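Local coordinates for regulatory protein of LacI family (Chloroflexus aggregans, PDB 3BBL) that probably regulates transcription as a LacI-family DNA-binding protein, with a periplasmic-binding-protein-like core of the kind that senses small effector molecules, at residues G8-T12 and L23-L27; M30-A34 and R248-E252; V65-S71 and F88-F93; I220-D225 and L236-Q241. All coordinates share one frame; numbering follows the deposited sequence.

Contact 1. Residues G8-T12 and L23-L27. With EDO (1,2-ethanediol), chain B.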
loop_
_atom_site.group_PDB
_atom_site.type_symbol
_atom_site.label_atom_id
_atom_site.label_comp_id
_atom_site.label_asym_id
_atom_site.label_seq_id
_atom_site.Cartn_x
_atom_site.Cartn_y
_atom_site.Cartn_z
ATOM N N GLY A 8 -8.589 3.444 -20.173
ATOM C CA GLY A 8 -7.699 4.385 -19.524
ATOM C C GLY A 8 -8.024 4.584 -18.058
ATOM O O GLY A 8 -9.193 4.679 -17.674
ATOM N N TYR A 9 -6.984 4.638 -17.236
ATOM C CA TYR A 9 -7.157 4.845 -15.806
ATOM C C TYR A 9 -6.042 5.718 -15.247
ATOM O O TYR A 9 -4.927 5.727 -15.758
ATOM C CB TYR A 9 -7.181 3.503 -15.054
ATOM C CG TYR A 9 -7.392 3.662 -13.561
ATOM C CD1 TYR A 9 -8.527 4.301 -13.068
ATOM C CD2 TYR A 9 -6.425 3.238 -12.645
ATOM C CE1 TYR A 9 -8.698 4.525 -11.711
ATOM C CE2 TYR A 9 -6.585 3.459 -11.278
ATOM C CZ TYR A 9 -7.723 4.110 -10.816
ATOM O OH TYR A 9 -7.877 4.388 -9.470
ATOM N N SER A 10 -6.360 6.464 -14.198
ATOM C CA SER A 10 -5.386 7.323 -13.546
ATOM C C SER A 10 -5.775 7.443 -12.078
ATOM O O SER A 10 -6.946 7.334 -11.728
ATOM C CB SER A 10 -5.359 8.715 -14.191
ATOM O OG SER A 10 -6.563 9.411 -13.952
ATOM N N TRP A 11 -4.791 7.665 -11.218
ATOM C CA TRP A 11 -5.078 7.796 -9.797
ATOM C C TRP A 11 -4.339 8.972 -9.194
ATOM O O TRP A 11 -3.246 9.328 -9.639
ATOM C CB TRP A 11 -4.726 6.498 -9.056
ATOM C CG TRP A 11 -3.311 6.054 -9.219
ATOM C CD1 TRP A 11 -2.271 6.288 -8.364
ATOM C CD2 TRP A 11 -2.782 5.257 -10.286
ATOM N NE1 TRP A 11 -1.128 5.672 -8.826
ATOM C CE2 TRP A 11 -1.415 5.031 -9.998
ATOM C CE3 TRP A 11 -3.333 4.700 -11.445
ATOM C CZ2 TRP A 11 -0.590 4.279 -10.841
ATOM C CZ3 TRP A 11 -2.511 3.953 -12.282
ATOM C CH2 TRP A 11 -1.156 3.743 -11.972
ATOM N N THR A 12 -4.955 9.580 -8.187
ATOM C CA THR A 12 -4.368 10.724 -7.512
ATOM C C THR A 12 -3.115 10.291 -6.763
ATOM O O THR A 12 -2.993 9.150 -6.333
ATOM C CB THR A 12 -5.366 11.358 -6.531
ATOM O OG1 THR A 12 -4.816 12.572 -6.015
ATOM C CG2 THR A 12 -5.659 10.415 -5.386
ATOM N N LEU A 23 -4.617 1.103 -4.312
ATOM C CA LEU A 23 -4.268 1.115 -5.723
ATOM C C LEU A 23 -4.048 -0.326 -6.139
ATOM O O LEU A 23 -4.527 -0.770 -7.178
ATOM C CB LEU A 23 -2.975 1.894 -5.966
ATOM C CG LEU A 23 -2.404 1.690 -7.376
ATOM C CD1 LEU A 23 -3.258 2.444 -8.392
ATOM C CD2 LEU A 23 -0.972 2.169 -7.426
ATOM N N ASP A 24 -3.317 -1.048 -5.299
ATOM C CA ASP A 24 -3.002 -2.440 -5.550
ATOM C C ASP A 24 -4.240 -3.317 -5.678
ATOM O O ASP A 24 -4.326 -4.120 -6.598
ATOM C CB ASP A 24 -2.101 -2.978 -4.443
ATOM C CG ASP A 24 -1.796 -4.450 -4.611
ATOM O OD1 ASP A 24 -1.125 -4.813 -5.601
ATOM O OD2 ASP A 24 -2.234 -5.247 -3.755
ATOM N N GLN A 25 -5.198 -3.165 -4.767
ATOM C CA GLN A 25 -6.417 -3.972 -4.823
ATOM C C GLN A 25 -7.263 -3.634 -6.050
ATOM O O GLN A 25 -7.707 -4.517 -6.781
ATOM C CB GLN A 25 -7.279 -3.755 -3.578
ATOM C CG GLN A 25 -6.707 -4.275 -2.281
ATOM C CD GLN A 25 -7.620 -3.989 -1.093
ATOM O OE1 GLN A 25 -7.935 -2.832 -0.803
ATOM N NE2 GLN A 25 -8.044 -5.041 -0.404
ATOM N N PHE A 26 -7.476 -2.340 -6.256
ATOM C CA PHE A 26 -8.282 -1.839 -7.358
ATOM C C PHE A 26 -7.698 -2.101 -8.750
ATOM O O PHE A 26 -8.361 -2.693 -9.605
ATOM C CB PHE A 26 -8.504 -0.340 -7.169
ATOM C CG PHE A 26 -9.627 0.211 -7.982
ATOM C CD1 PHE A 26 -10.933 -0.206 -7.754
ATOM C CD2 PHE A 26 -9.385 1.155 -8.975
ATOM C CE1 PHE A 26 -11.995 0.311 -8.506
ATOM C CE2 PHE A 26 -10.432 1.679 -9.732
ATOM C CZ PHE A 26 -11.746 1.252 -9.494
ATOM N N LEU A 27 -6.464 -1.659 -8.974
ATOM C CA LEU A 27 -5.827 -1.837 -10.269
ATOM C C LEU A 27 -5.535 -3.300 -10.597
ATOM O O LEU A 27 -5.774 -3.745 -11.724
ATOM C CB LEU A 27 -4.545 -1.007 -10.354
ATOM C CG LEU A 27 -3.811 -1.025 -11.702
ATOM C CD1 LEU A 27 -4.740 -0.576 -12.831
ATOM C CD2 LEU A 27 -2.599 -0.122 -11.622
HETATM C C1 EDO B . 0.321 8.667 -12.235
HETATM O O1 EDO B . -0.147 9.994 -12.024
HETATM C C2 EDO B . -0.858 7.682 -12.201
HETATM O O2 EDO B . -2.104 8.349 -12.443
#
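Trp11 and Leu23 make the closest approach between the segment that follows strand 6-9 and the first turn of helix 23-36, the opening half of a beta-alpha-beta crossover that strand 40-43 completes in the Rossmann-like sheet. One contact is a CH-pi interaction. Leu23 CD1 sits 3.5 Å from the centroid of the five-membered ring of Trp11, only 15° off its normal, so the methyl lies squarely over the face; Leu23 CD2 lies farther along the ring system, 3.8 Å from Trp11 NE1. The indole owes this placement to its first torsion, with CG tucked between backbone N and carbonyl carbon.

The aromatic contact is less regular. The Tyr9 and Phe26 rings have centroids 5.6 Å apart and planes inclined at 58°, and the hydroxyl end does much of the touching: Tyr9 OH is 3.6 Å from Phe26 CD2. That hydroxyl is also hydrogen-bonded to Ser71 OG, while the Phe26 ring stacks on Phe93. Leu27 is purely apolar, its two methyls dividing between the rings: CD1 goes to Tyr9 and CD2 to the benzene part of Trp11.

Trp11 NE1 bonds Ser28 OG of the second subunit, placing the indole at the dimer interface, where Leu27 also meets Leu27 of that subunit. A 1,2-ethanediol, probably from the crystallisation liquor, occupies the face of Trp11 opposite Leu23, with C2 3.4 Å above the ring plane. Its O2 accepts from Trp11 N at 3.0 Å, with an N-H...O angle of 165°.

Contact 2. Residues M30-A34 and R248-E252; sequences MVREA and RKCIE
The carboxylate of Glu33 lies against the aliphatic part of Arg248 rather than against its guanidinium. Glu33 CD is 3.3 Å from Arg248 CG, and Glu33 OE2 is 3.4 Å from Arg248 CD, whereas the gap from Glu33 OE2 to Arg248 NE is 4.8 Å, too long for contact between the charged atoms. The two planar groups are also turned steeply against each other, by 77°. At the edge of the guanidinium, and in its plane, stands Glu252 OE1, one helical turn further on, in a weak salt bridge to Arg248 NH1 at 3.4 Å. The Glu33 and Glu252 carboxylates approach to 4.4 Å between their OE1 atoms; the nearby positive charge of Arg248 probably eases this.

The helices concerned, 23-36 and 243-258, pack side by side on one face of the N-terminal sheet of the periplasmic-binding-protein-like fold. Helix 243-258 comes from late in the chain, as expected for this bilobal architecture, in which the chain crosses between lobes several times. The segment axes approach to 8.7 Å and cross at -41°.

Nearer the sheet the contact is apolar. Ile251 CG1 meets both Met30 CB and Met30 CG, at 3.6 Å from CB, and its CD1 reaches the selenium of Met30, which is present as selenomethionine. With chi1 at -68°, Ile251 CG1 lies anti to its carbonyl carbon, and the other branch, CG2, serves a different neighbour: it packs 3.8 Å from Ala34 CA. On the sheet side of these groups, Ile251 touches Ile7 of strand 6-9, Met30 touches Tyr9, and Cys250 packs on Val91 and Phe93.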
loop_
_atom_site.group_PDB
_atom_site.type_symbol
_atom_site.label_atom_id
_atom_site.label_comp_id
_atom_site.label_asym_id
_atom_site.label_seq_id
_atom_site.Cartn_x
_atom_site.Cartn_y
_atom_site.Cartn_z
HETATM N N MSE A 30 -8.713 -4.801 -11.676
HETATM C CA MSE A 30 -9.137 -4.366 -13.002
HETATM C C MSE A 30 -8.291 -5.028 -14.089
HETATM O O MSE A 30 -8.821 -5.523 -15.083
HETATM C CB MSE A 30 -9.074 -2.837 -13.139
HETATM C CG MSE A 30 -10.134 -2.154 -12.321
HETATM SE SE MSE A 30 -10.575 -0.313 -12.919
HETATM C CE MSE A 30 -8.820 0.448 -12.616
ATOM N N VAL A 31 -6.977 -5.055 -13.887
ATOM C CA VAL A 31 -6.081 -5.656 -14.860
ATOM C C VAL A 31 -6.421 -7.112 -15.138
ATOM O O VAL A 31 -6.418 -7.541 -16.286
ATOM C CB VAL A 31 -4.619 -5.559 -14.397
ATOM C CG1 VAL A 31 -3.723 -6.411 -15.295
ATOM C CG2 VAL A 31 -4.169 -4.109 -14.432
ATOM N N ARG A 32 -6.720 -7.870 -14.092
ATOM C CA ARG A 32 -7.052 -9.281 -14.259
ATOM C C ARG A 32 -8.419 -9.494 -14.885
ATOM O O ARG A 32 -8.617 -10.427 -15.652
ATOM C CB ARG A 32 -6.987 -10.002 -12.915
ATOM C CG ARG A 32 -5.593 -10.054 -12.350
ATOM C CD ARG A 32 -5.490 -11.048 -11.214
ATOM N NE ARG A 32 -4.189 -11.698 -11.263
ATOM C CZ ARG A 32 -3.852 -12.628 -12.152
ATOM N NH1 ARG A 32 -4.722 -13.038 -13.064
ATOM N NH2 ARG A 32 -2.626 -13.121 -12.156
ATOM N N GLU A 33 -9.363 -8.627 -14.542
ATOM C CA GLU A 33 -10.710 -8.705 -15.086
ATOM C C GLU A 33 -10.724 -8.313 -16.555
ATOM O O GLU A 33 -11.357 -8.975 -17.371
ATOM C CB GLU A 33 -11.651 -7.792 -14.304
ATOM C CG GLU A 33 -12.217 -8.440 -13.067
ATOM C CD GLU A 33 -13.020 -9.683 -13.405
ATOM O OE1 GLU A 33 -13.934 -9.585 -14.264
ATOM O OE2 GLU A 33 -12.731 -10.748 -12.810
ATOM N N ALA A 34 -10.039 -7.222 -16.876
ATOM C CA ALA A 34 -9.959 -6.757 -18.250
ATOM C C ALA A 34 -9.314 -7.861 -19.080
ATOM O O ALA A 34 -9.845 -8.267 -20.114
ATOM C CB ALA A 34 -9.124 -5.486 -18.321
ATOM N N ARG A 248 -13.553 -4.998 -10.345
ATOM C CA ARG A 248 -14.134 -5.935 -11.289
ATOM C C ARG A 248 -15.429 -5.382 -11.880
ATOM O O ARG A 248 -15.667 -5.500 -13.076
ATOM C CB ARG A 248 -14.396 -7.277 -10.588
ATOM C CG ARG A 248 -15.210 -8.272 -11.406
ATOM C CD ARG A 248 -15.262 -9.644 -10.753
ATOM N NE ARG A 248 -16.052 -9.672 -9.520
ATOM C CZ ARG A 248 -17.375 -9.545 -9.464
ATOM N NH1 ARG A 248 -18.080 -9.375 -10.578
ATOM N NH2 ARG A 248 -17.995 -9.598 -8.289
ATOM N N LYS A 249 -16.256 -4.774 -11.036
ATOM C CA LYS A 249 -17.525 -4.213 -11.483
ATOM C C LYS A 249 -17.344 -3.026 -12.420
ATOM O O LYS A 249 -18.142 -2.821 -13.328
ATOM C CB LYS A 249 -18.377 -3.790 -10.280
ATOM C CG LYS A 249 -19.010 -4.944 -9.506
ATOM C CD LYS A 249 -19.955 -5.750 -10.389
ATOM C CE LYS A 249 -20.957 -6.558 -9.566
ATOM N NZ LYS A 249 -20.304 -7.494 -8.602
ATOM N N CYS A 250 -16.300 -2.238 -12.203
ATOM C CA CYS A 250 -16.058 -1.094 -13.063
ATOM C C CYS A 250 -15.744 -1.567 -14.473
ATOM O O CYS A 250 -16.384 -1.146 -15.440
ATOM C CB CYS A 250 -14.897 -0.248 -12.534
ATOM S SG CYS A 250 -15.332 0.859 -11.193
ATOM N N ILE A 251 -14.754 -2.446 -14.587
ATOM C CA ILE A 251 -14.352 -2.980 -15.881
ATOM C C ILE A 251 -15.541 -3.642 -16.568
ATOM O O ILE A 251 -15.833 -3.391 -17.733
ATOM C CB ILE A 251 -13.222 -4.021 -15.716
ATOM C CG1 ILE A 251 -11.940 -3.327 -15.246
ATOM C CG2 ILE A 251 -12.984 -4.757 -17.027
ATOM C CD1 ILE A 251 -11.383 -2.315 -16.234
ATOM N N GLU A 252 -16.234 -4.480 -15.813
ATOM C CA GLU A 252 -17.388 -5.214 -16.297
ATOM C C GLU A 252 -18.490 -4.315 -16.843
ATOM O O GLU A 252 -19.119 -4.632 -17.847
ATOM C CB GLU A 252 -17.925 -6.057 -15.155
ATOM C CG GLU A 252 -18.928 -7.100 -15.534
ATOM C CD GLU A 252 -19.215 -8.027 -14.375
ATOM O OE1 GLU A 252 -18.267 -8.689 -13.890
ATOM O OE2 GLU A 252 -20.384 -8.086 -13.943
#

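Contact 3. Residues V65-S71 and F88-F93; sequences VDGFVLS and FPFVAF
Phe88, just ahead of strand 90-93, brings its ring to residues 65-68; helix 78-85 links strand 67-70 to its parallel neighbour 90-93 in a beta-alpha-beta unit. From CB, a chi1 of -159° sets CG anti to the backbone N and carries the ring across the contact. CD2 arrives first, 3.7 Å from Phe68 CE2, in an aromatic pair whose planes stand at 54°. CE2 follows, 3.7 Å from Gly67 CA, approaching obliquely. At the tip, CZ meets Val65 O at 3.4 Å, with the oxygen at the ring edge and near its plane. The adjacent Pro89 CD lies over one ring face, offset toward the rim.

Beyond Phe88 the strands run nearly parallel. Phe68, Leu70, Phe90 and Ala92 point to one side of the sheet, where Phe68 and Phe90 pack on Leu83 of helix 78-85; Val69 and Val91 point to the other, where Val91 touches Leu254 of helix 243-258. Phe68 N to Pro89 O, Val91 N to Phe68 O and Leu70 N to Val91 O form the ladder, and it closes with Phe93 N on Leu70 O, 2.7 Å long and nearly straight at 168°.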
loop_
_atom_site.group_PDB
_atom_site.type_symbol
_atom_site.label_atom_id
_atom_site.label_comp_id
_atom_site.label_asym_id
_atom_site.label_seq_id
_atom_site.Cartn_x
_atom_site.Cartn_y
_atom_site.Cartn_z
ATOM N N VAL A 65 -7.847 4.446 -26.450
ATOM C CA VAL A 65 -8.721 3.823 -25.459
ATOM C C VAL A 65 -10.172 3.902 -25.889
ATOM O O VAL A 65 -10.552 4.798 -26.630
ATOM C CB VAL A 65 -8.600 4.504 -24.078
ATOM C CG1 VAL A 65 -7.171 4.418 -23.580
ATOM C CG2 VAL A 65 -9.043 5.950 -24.169
ATOM N N ASP A 66 -10.982 2.964 -25.415
ATOM C CA ASP A 66 -12.395 2.940 -25.757
ATOM C C ASP A 66 -13.224 3.499 -24.611
ATOM O O ASP A 66 -14.413 3.760 -24.764
ATOM C CB ASP A 66 -12.844 1.506 -26.052
ATOM C CG ASP A 66 -11.897 0.784 -26.981
ATOM O OD1 ASP A 66 -11.454 1.395 -27.977
ATOM O OD2 ASP A 66 -11.595 -0.395 -26.719
ATOM N N GLY A 67 -12.589 3.681 -23.461
ATOM C CA GLY A 67 -13.294 4.192 -22.299
ATOM C C GLY A 67 -12.368 4.487 -21.134
ATOM O O GLY A 67 -11.177 4.153 -21.160
ATOM N N PHE A 68 -12.921 5.116 -20.104
ATOM C CA PHE A 68 -12.161 5.481 -18.919
ATOM C C PHE A 68 -12.837 5.031 -17.636
ATOM O O PHE A 68 -14.050 4.834 -17.578
ATOM C CB PHE A 68 -12.025 6.997 -18.815
ATOM C CG PHE A 68 -11.218 7.628 -19.900
ATOM C CD1 PHE A 68 -9.829 7.600 -19.857
ATOM C CD2 PHE A 68 -11.848 8.309 -20.937
ATOM C CE1 PHE A 68 -9.075 8.248 -20.827
ATOM C CE2 PHE A 68 -11.110 8.959 -21.913
ATOM C CZ PHE A 68 -9.717 8.932 -21.860
ATOM N N VAL A 69 -12.024 4.874 -16.603
ATOM C CA VAL A 69 -12.513 4.558 -15.277
ATOM C C VAL A 69 -11.937 5.735 -14.494
ATOM O O VAL A 69 -10.770 6.087 -14.676
ATOM C CB VAL A 69 -11.952 3.240 -14.744
ATOM C CG1 VAL A 69 -12.303 3.096 -13.263
ATOM C CG2 VAL A 69 -12.549 2.075 -15.521
ATOM N N LEU A 70 -12.763 6.372 -13.671
ATOM C CA LEU A 70 -12.319 7.520 -12.888
ATOM C C LEU A 70 -12.415 7.218 -11.398
ATOM O O LEU A 70 -13.340 6.541 -10.965
ATOM C CB LEU A 70 -13.192 8.749 -13.194
ATOM C CG LEU A 70 -13.519 9.134 -14.641
ATOM C CD1 LEU A 70 -14.578 10.229 -14.635
ATOM C CD2 LEU A 70 -12.267 9.596 -15.372
ATOM N N SER A 71 -11.454 7.720 -10.623
ATOM C CA SER A 71 -11.458 7.548 -9.169
ATOM C C SER A 71 -11.202 8.921 -8.547
ATOM O O SER A 71 -10.848 9.857 -9.263
ATOM C CB SER A 71 -10.402 6.528 -8.726
ATOM O OG SER A 71 -9.105 6.898 -9.129
ATOM N N PHE A 88 -18.416 10.125 -24.406
ATOM C CA PHE A 88 -17.411 9.058 -24.414
ATOM C C PHE A 88 -17.627 8.091 -23.243
ATOM O O PHE A 88 -17.908 8.513 -22.123
ATOM C CB PHE A 88 -16.003 9.652 -24.331
ATOM C CG PHE A 88 -14.931 8.727 -24.825
ATOM C CD1 PHE A 88 -14.776 8.489 -26.189
ATOM C CD2 PHE A 88 -14.097 8.068 -23.935
ATOM C CE1 PHE A 88 -13.806 7.607 -26.658
ATOM C CE2 PHE A 88 -13.123 7.181 -24.391
ATOM C CZ PHE A 88 -12.976 6.950 -25.756
ATOM N N PRO A 89 -17.483 6.777 -23.488
ATOM C CA PRO A 89 -17.669 5.749 -22.454
ATOM C C PRO A 89 -16.777 5.908 -21.220
ATOM O O PRO A 89 -15.565 6.132 -21.329
ATOM C CB PRO A 89 -17.360 4.447 -23.193
ATOM C CG PRO A 89 -17.644 4.780 -24.628
ATOM C CD PRO A 89 -17.074 6.162 -24.761
ATOM N N PHE A 90 -17.384 5.786 -20.045
ATOM C CA PHE A 90 -16.639 5.897 -18.803
ATOM C C PHE A 90 -17.486 5.435 -17.640
ATOM O O PHE A 90 -18.712 5.491 -17.685
ATOM C CB PHE A 90 -16.182 7.341 -18.568
ATOM C CG PHE A 90 -17.248 8.245 -18.008
ATOM C CD1 PHE A 90 -17.456 8.332 -16.631
ATOM C CD2 PHE A 90 -18.032 9.026 -18.853
ATOM C CE1 PHE A 90 -18.430 9.194 -16.104
ATOM C CE2 PHE A 90 -19.006 9.888 -18.338
ATOM C CZ PHE A 90 -19.206 9.973 -16.963
ATOM N N VAL A 91 -16.812 4.958 -16.604
ATOM C CA VAL A 91 -17.469 4.519 -15.384
ATOM C C VAL A 91 -16.719 5.212 -14.264
ATOM O O VAL A 91 -15.490 5.204 -14.236
ATOM C CB VAL A 91 -17.364 2.996 -15.180
ATOM C CG1 VAL A 91 -17.812 2.632 -13.775
ATOM C CG2 VAL A 91 -18.221 2.273 -16.196
ATOM N N ALA A 92 -17.453 5.839 -13.359
ATOM C CA ALA A 92 -16.822 6.516 -12.234
ATOM C C ALA A 92 -16.884 5.622 -11.001
ATOM O O ALA A 92 -17.906 4.999 -10.728
ATOM C CB ALA A 92 -17.520 7.840 -11.953
ATOM N N PHE A 93 -15.771 5.524 -10.286
ATOM C CA PHE A 93 -15.733 4.750 -9.051
ATOM C C PHE A 93 -16.002 5.794 -7.970
ATOM O O PHE A 93 -15.072 6.382 -7.414
ATOM C CB PHE A 93 -14.352 4.127 -8.830
ATOM C CG PHE A 93 -14.215 3.394 -7.515
ATOM C CD1 PHE A 93 -12.966 3.216 -6.928
ATOM C CD2 PHE A 93 -15.331 2.872 -6.864
ATOM C CE1 PHE A 93 -12.830 2.536 -5.723
ATOM C CE2 PHE A 93 -15.201 2.189 -5.654
ATOM C CZ PHE A 93 -13.945 2.021 -5.084
#

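Contact 4. Residues I220-D225 and L236-Q241. With EDO (1,2-ethanediol), chain C.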
loop_
_atom_site.group_PDB
_atom_site.type_symbol
_atom_site.label_atom_id
_atom_site.label_comp_id
_atom_site.label_asym_id
_atom_site.label_seq_id
_atom_site.Cartn_x
_atom_site.Cartn_y
_atom_site.Cartn_z
ATOM N N ILE A 220 -12.259 2.482 19.634
ATOM C CA ILE A 220 -11.937 3.147 18.384
ATOM C C ILE A 220 -12.233 2.272 17.171
ATOM O O ILE A 220 -11.858 1.103 17.132
ATOM C CB ILE A 220 -10.444 3.550 18.345
ATOM C CG1 ILE A 220 -10.160 4.565 19.447
ATOM C CG2 ILE A 220 -10.082 4.154 16.978
ATOM C CD1 ILE A 220 -8.670 4.820 19.672
ATOM N N ILE A 221 -12.922 2.836 16.187
ATOM C CA ILE A 221 -13.215 2.105 14.960
ATOM C C ILE A 221 -12.783 2.998 13.812
ATOM O O ILE A 221 -13.171 4.163 13.748
ATOM C CB ILE A 221 -14.717 1.762 14.811
ATOM C CG1 ILE A 221 -15.146 0.797 15.912
ATOM C CG2 ILE A 221 -14.969 1.115 13.456
ATOM C CD1 ILE A 221 -16.568 0.292 15.767
ATOM N N GLY A 222 -11.953 2.456 12.926
ATOM C CA GLY A 222 -11.472 3.226 11.793
ATOM C C GLY A 222 -12.229 2.925 10.519
ATOM O O GLY A 222 -13.316 2.337 10.545
ATOM N N PHE A 223 -11.651 3.342 9.395
ATOM C CA PHE A 223 -12.254 3.125 8.083
ATOM C C PHE A 223 -11.176 2.889 7.039
ATOM O O PHE A 223 -10.200 3.645 6.977
ATOM C CB PHE A 223 -13.116 4.335 7.695
ATOM C CG PHE A 223 -14.285 4.001 6.798
ATOM C CD1 PHE A 223 -15.583 4.018 7.299
ATOM C CD2 PHE A 223 -14.090 3.688 5.451
ATOM C CE1 PHE A 223 -16.679 3.735 6.472
ATOM C CE2 PHE A 223 -15.176 3.403 4.617
ATOM C CZ PHE A 223 -16.472 3.427 5.129
ATOM N N ASP A 224 -11.410 1.830 6.258
ATOM C CA ASP A 224 -10.625 1.263 5.139
ATOM C C ASP A 224 -9.744 0.079 5.476
ATOM O O ASP A 224 -9.006 -0.391 4.626
ATOM C CB ASP A 224 -9.757 2.250 4.303
ATOM C CG ASP A 224 -10.070 3.690 4.526
ATOM O OD1 ASP A 224 -9.072 4.410 4.717
ATOM O OD2 ASP A 224 -11.246 4.110 4.508
ATOM N N ASP A 225 -9.815 -0.398 6.708
ATOM C CA ASP A 225 -9.067 -1.578 7.118
ATOM C C ASP A 225 -7.742 -1.749 6.374
ATOM O O ASP A 225 -7.489 -2.764 5.741
ATOM C CB ASP A 225 -9.970 -2.792 6.896
ATOM C CG ASP A 225 -9.403 -4.061 7.467
ATOM O OD1 ASP A 225 -8.608 -3.968 8.416
ATOM O OD2 ASP A 225 -9.766 -5.152 6.981
ATOM N N LEU A 236 -6.818 -3.027 15.490
ATOM C CA LEU A 236 -7.854 -2.049 15.198
ATOM C C LEU A 236 -9.071 -2.546 14.429
ATOM O O LEU A 236 -8.949 -3.165 13.378
ATOM C CB LEU A 236 -7.234 -0.871 14.441
ATOM C CG LEU A 236 -8.183 0.247 14.009
ATOM C CD1 LEU A 236 -8.712 0.995 15.239
ATOM C CD2 LEU A 236 -7.446 1.198 13.076
ATOM N N SER A 237 -10.251 -2.273 14.973
ATOM C CA SER A 237 -11.493 -2.621 14.300
ATOM C C SER A 237 -11.672 -1.543 13.236
ATOM O O SER A 237 -11.361 -0.365 13.473
ATOM C CB SER A 237 -12.659 -2.599 15.279
ATOM O OG SER A 237 -12.708 -3.810 16.002
ATOM N N SER A 238 -12.162 -1.937 12.066
ATOM C CA SER A 238 -12.310 -0.987 10.973
ATOM C C SER A 238 -13.343 -1.425 9.956
ATOM O O SER A 238 -13.741 -2.585 9.927
ATOM C CB SER A 238 -10.961 -0.825 10.270
ATOM O OG SER A 238 -10.987 0.223 9.326
ATOM N N VAL A 239 -13.771 -0.483 9.121
ATOM C CA VAL A 239 -14.737 -0.769 8.070
ATOM C C VAL A 239 -13.977 -1.135 6.797
ATOM O O VAL A 239 -13.192 -0.339 6.282
ATOM C CB VAL A 239 -15.632 0.445 7.769
ATOM C CG1 VAL A 239 -16.627 0.082 6.677
ATOM C CG2 VAL A 239 -16.358 0.886 9.026
ATOM N N ARG A 240 -14.206 -2.346 6.300
ATOM C CA ARG A 240 -13.554 -2.814 5.080
ATOM C C ARG A 240 -14.452 -2.594 3.872
ATOM O O ARG A 240 -15.658 -2.851 3.923
ATOM C CB ARG A 240 -13.222 -4.296 5.187
ATOM C CG ARG A 240 -12.535 -4.862 3.962
ATOM C CD ARG A 240 -12.347 -6.351 4.111
ATOM N NE ARG A 240 -11.478 -6.656 5.240
ATOM C CZ ARG A 240 -11.407 -7.845 5.829
ATOM N NH1 ARG A 240 -12.159 -8.850 5.403
ATOM N NH2 ARG A 240 -10.581 -8.030 6.840
ATOM N N GLN A 241 -13.852 -2.103 2.793
ATOM C CA GLN A 241 -14.577 -1.861 1.550
ATOM C C GLN A 241 -14.135 -2.915 0.538
ATOM O O GLN A 241 -12.967 -3.297 0.506
ATOM C CB GLN A 241 -14.269 -0.461 1.007
ATOM C CG GLN A 241 -14.677 0.679 1.922
ATOM C CD GLN A 241 -14.611 2.027 1.232
ATOM O OE1 GLN A 241 -13.581 2.407 0.686
ATOM N NE2 GLN A 241 -15.716 2.759 1.255
HETATM C C1 EDO C . -10.464 -0.677 20.025
HETATM O O1 EDO C . -11.814 -0.233 20.215
HETATM C C2 EDO C . -10.371 -1.654 18.845
HETATM O O2 EDO C . -10.160 -0.945 17.629
HETATM O O HOH W 1 -11.284 -1.287 2.466
#
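Asp225 OD2 is gripped by two nitrogens of Arg240, NE at 2.9 Å and NH2 at 3.0 Å. Both hydrogens run to this one oxygen, which lies within 6° of the guanidinium plane, and the carboxylate is almost coplanar with that group. Asp225 OD1 has a second partner, a salt bridge to Arg277 NH2.

Asp225 is brought there by the turn leaving strand 219-223. Its N donates to Ser238 OG at 2.9 Å, a hydroxyl also bonded to Asp197, while Asp224 N donates to Val239 O at 2.8 Å. Strand 237-240 runs parallel alongside: Gly222 N bonds Ser237 O almost straight, whereas Val239 N approaches Gly222 O from above the carbonyl plane. Beside Ile220 and Ser237, a 1,2-ethanediol bridges the two backbones, its O2 accepting from Ser237 N and donating to Ile220 O at 2.7 Å.

Phe223 takes Val239 CB over one face, 3.7 Å from the ring centroid. Gln241 NE2 stands at its edge, 3.5 Å from CE2, with amide and ring planes 79° apart.

Asp224 also touches Asn20 of the other lobe, consistent with this turn bordering the interlobe cleft where LacI relatives bind effectors. Two arginines on the Asp225 carboxylate probably favour its ionised form, and together with the Ser238 bond they probably help hold the turn in place.

Contacts 1, 2 and 3 form one continuous body in the N-terminal lobe, their centres 11 to 12 Å apart. Contact 1 joins contact 3 through neighbouring strands 6-9 and 67-70, where Gly8 N and Gly67 O are 2.9 Å apart. Contact 2 packs against both: Cys250 SG lies 4.0 Å from Phe26 CZ, and Met30 SE reaches Val69 CG1 at 3.8 Å. Contact 4 belongs to the other lobe, its centre 21 Å from that of contact 1, yet their nearest atoms are only about 5 Å apart, consistent with the two facing the probable effector cleft. Strand 237-240 of contact 4 leads directly into helix 243-258 of contact 2. Contacts 1 and 2 alone touch the second subunit.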